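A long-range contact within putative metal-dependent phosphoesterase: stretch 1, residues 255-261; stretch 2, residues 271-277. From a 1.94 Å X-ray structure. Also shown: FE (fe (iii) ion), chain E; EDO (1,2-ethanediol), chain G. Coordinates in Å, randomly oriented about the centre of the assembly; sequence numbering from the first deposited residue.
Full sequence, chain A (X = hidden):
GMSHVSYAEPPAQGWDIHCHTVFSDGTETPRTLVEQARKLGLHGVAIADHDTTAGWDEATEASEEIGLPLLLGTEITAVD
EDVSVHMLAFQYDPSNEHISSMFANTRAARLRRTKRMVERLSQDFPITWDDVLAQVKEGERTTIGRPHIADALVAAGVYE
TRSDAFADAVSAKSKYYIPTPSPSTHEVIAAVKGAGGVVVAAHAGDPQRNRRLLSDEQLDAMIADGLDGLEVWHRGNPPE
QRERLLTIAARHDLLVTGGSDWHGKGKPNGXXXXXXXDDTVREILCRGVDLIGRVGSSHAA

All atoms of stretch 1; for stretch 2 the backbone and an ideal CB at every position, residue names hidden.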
# COMPACT_ATOMS: atom_id res chain seq x y z
N LEU A 255 -12.58 -0.44 12.93
CA LEU A 255 -12.76 -1.37 11.83
C LEU A 255 -11.58 -2.36 11.71
O LEU A 255 -10.42 -2.01 11.96
CB LEU A 255 -12.88 -0.60 10.50
CG LEU A 255 -13.96 0.46 10.48
CD1 LEU A 255 -13.79 1.29 9.21
CD2 LEU A 255 -15.35 -0.24 10.66
N VAL A 256 -11.89 -3.59 11.31
CA VAL A 256 -10.88 -4.63 11.12
C VAL A 256 -10.91 -5.02 9.65
O VAL A 256 -11.98 -5.41 9.15
CB VAL A 256 -11.18 -5.83 12.02
CG1 VAL A 256 -10.22 -7.01 11.69
CG2 VAL A 256 -11.10 -5.41 13.48
N THR A 257 -9.77 -4.91 8.99
CA THR A 257 -9.65 -5.18 7.57
C THR A 257 -8.67 -6.33 7.27
O THR A 257 -7.96 -6.83 8.15
CB THR A 257 -9.28 -3.90 6.76
OG1 THR A 257 -7.90 -3.55 6.93
CG2 THR A 257 -10.16 -2.70 7.18
N GLY A 258 -8.74 -6.80 6.04
CA GLY A 258 -7.83 -7.78 5.50
C GLY A 258 -7.61 -7.48 4.02
O GLY A 258 -8.44 -6.85 3.34
N GLY A 259 -6.48 -7.92 3.51
CA GLY A 259 -6.17 -7.77 2.11
C GLY A 259 -4.95 -8.60 1.76
O GLY A 259 -4.25 -9.05 2.65
N SER A 260 -4.69 -8.77 0.47
CA SER A 260 -3.63 -9.66 0.01
C SER A 260 -2.28 -8.98 -0.09
O SER A 260 -1.27 -9.66 0.02
CB SER A 260 -3.96 -10.21 -1.36
OG SER A 260 -4.10 -9.16 -2.30
N ASP A 261 -2.25 -7.66 -0.27
CA ASP A 261 -1.04 -6.97 -0.68
C ASP A 261 -0.54 -7.54 -2.02
O ASP A 261 0.65 -7.67 -2.23
CB ASP A 261 0.05 -7.12 0.37
CG ASP A 261 0.71 -5.83 0.69
OD1 ASP A 261 0.72 -4.96 -0.20
OD2 ASP A 261 1.17 -5.68 1.82
N UNK A 271 -4.00 -12.85 -5.06
CA UNK A 271 -5.12 -11.95 -5.07
C UNK A 271 -6.19 -12.66 -4.30
O UNK A 271 -6.41 -13.85 -4.51
CB UNK A 271 -5.57 -11.57 -6.48
N UNK A 272 -6.78 -11.97 -3.35
CA UNK A 272 -7.85 -12.57 -2.57
C UNK A 272 -7.46 -13.45 -1.41
O UNK A 272 -8.34 -14.00 -0.76
CB UNK A 272 -8.73 -13.40 -3.51
N UNK A 273 -6.17 -13.58 -1.11
CA UNK A 273 -5.74 -14.52 -0.05
C UNK A 273 -6.18 -14.09 1.35
O UNK A 273 -6.20 -14.91 2.25
CB UNK A 273 -4.22 -14.66 -0.07
N UNK A 274 -6.43 -12.80 1.55
CA UNK A 274 -7.07 -12.31 2.78
C UNK A 274 -8.05 -11.24 2.39
O UNK A 274 -7.88 -10.54 1.36
CB UNK A 274 -6.05 -11.77 3.79
N UNK A 275 -9.08 -11.10 3.21
CA UNK A 275 -10.27 -10.36 2.80
C UNK A 275 -10.86 -9.48 3.94
O UNK A 275 -10.65 -9.77 5.12
CB UNK A 275 -11.33 -11.35 2.31
N UNK A 276 -11.62 -8.46 3.53
CA UNK A 276 -12.41 -7.64 4.44
C UNK A 276 -13.86 -8.04 4.28
O UNK A 276 -14.33 -8.19 3.15
CB UNK A 276 -12.21 -6.15 4.17
N UNK A 277 -14.59 -8.24 5.38
CA UNK A 277 -15.99 -8.64 5.25
C UNK A 277 -16.84 -7.48 4.72
O UNK A 277 -16.43 -6.32 4.81
CB UNK A 277 -16.53 -9.12 6.60
FE FE E . 0.76 -2.73 0.29
C1 EDO G . -3.70 -13.80 -8.62
O1 EDO G . -2.77 -13.69 -7.49
C2 EDO G . -3.03 -13.87 -9.99
O2 EDO G . -2.54 -12.57 -10.43

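Position 271 turns its CA-to-CB bond away from stretch 1, and its ideal CB lies 5.0 Å from OG of Ser-260, so stretch 1 asks little of it and many residues would serve. The deposited residue is Leu-271, whose CD1 comes within 4.4 Å of Ser-260 OG. Its backbone N donates a hydrogen bond to O1 of the ethanediol, 2.9 Å away.

Position 272 is decided by its own backbone. With phi/psi of 82/4, a CB would be jammed against the carbonyl oxygen of the preceding residue, which calls for glycine whatever stretch 1 offers. It is Gly-272.

At position 273 the bond points sideways, with the ideal CB 4.6 Å from Ser-260 CB. A chain with a few methylenes could lie along the serine, so Glu, Gln, Lys, Arg or Met would be reasonable. The residue is Glu-273; its CG packs 3.9 Å from Ser-260 CB. Its OE2 lies 3.5 Å from Ser-260 O, but both are acceptors; OE2 finds its partner elsewhere in the structure.

Position 274 points toward stretch 1, its ideal CB only 3.5 Å from Gly-259 O. Space beside the glycine backbone is limited, and a small or medium side chain able to turn outward would suit, with Ser, Asp, Asn or Ala all plausible. Asn-274 (chi1 -81°, m) rests its CB 3.4 Å from Gly-259 O and carries its amide away from that oxygen, ND2 lying 5.6 Å from it. Its backbone O makes a CA-H...O contact with Gly-259 CA at 3.3 Å.

Position 275 faces away, so stretch 1 sets no clear preference; Leu-275 occupies it. Its backbone matters more: O lies 3.5 Å from Gly-258 CA in a second CA-H...O contact, and an ideal CB on Gly-258 would stand 2.4 Å from that same oxygen, a clash.

At position 276 the bond points sideways, but the ideal CB is 3.9 Å from Gly-258 O, an acceptor within reach of a short hydroxyl. Ser or Thr would fit well, and a branched residue could also fill space. Thr-276 does both: OG1 donates a 2.8 Å hydrogen bond to Gly-258 O, and CG2 packs 4.1 Å from Val-256 O.

Position 277 has nothing of stretch 1 within 5.5 Å of its ideal CB, leaving the choice open from this side. Asp-277 is the N-cap of the following helix, a common role for its short carboxylate. Water 1 links the stretches here, donating to Val-256 O (2.8 Å) and accepting from Asp-277 N (3.1 Å).

Stretch 2 (271-277) LGENLTD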
# COMPACT_ATOMS: atom_id res chain seq x y z
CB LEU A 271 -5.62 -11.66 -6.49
CG LEU A 271 -6.74 -10.62 -6.70
CD1 LEU A 271 -6.39 -9.28 -6.10
CD2 LEU A 271 -6.98 -10.47 -8.24
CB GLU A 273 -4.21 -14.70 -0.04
CG GLU A 273 -3.41 -13.55 0.54
CD GLU A 273 -1.87 -13.75 0.45
OE1 GLU A 273 -1.40 -14.66 -0.28
OE2 GLU A 273 -1.12 -12.95 1.08
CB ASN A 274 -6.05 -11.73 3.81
CG ASN A 274 -5.35 -12.80 4.62
OD1 ASN A 274 -4.11 -12.97 4.53
ND2 ASN A 274 -6.13 -13.54 5.43
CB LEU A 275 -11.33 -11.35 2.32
CG LEU A 275 -11.03 -12.15 1.03
CD1 LEU A 275 -12.08 -13.25 0.81
CD2 LEU A 275 -10.93 -11.26 -0.22
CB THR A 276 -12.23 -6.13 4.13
OG1 THR A 276 -10.85 -5.81 4.20
CG2 THR A 276 -12.97 -5.28 5.14
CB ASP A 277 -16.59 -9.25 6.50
CG ASP A 277 -16.61 -8.32 7.71
OD1 ASP A 277 -16.85 -7.10 7.59
OD2 ASP A 277 -16.45 -8.87 8.82
O HOH W 1 -13.13 -7.66 8.00
O HOH W 2 1.55 -3.22 2.15
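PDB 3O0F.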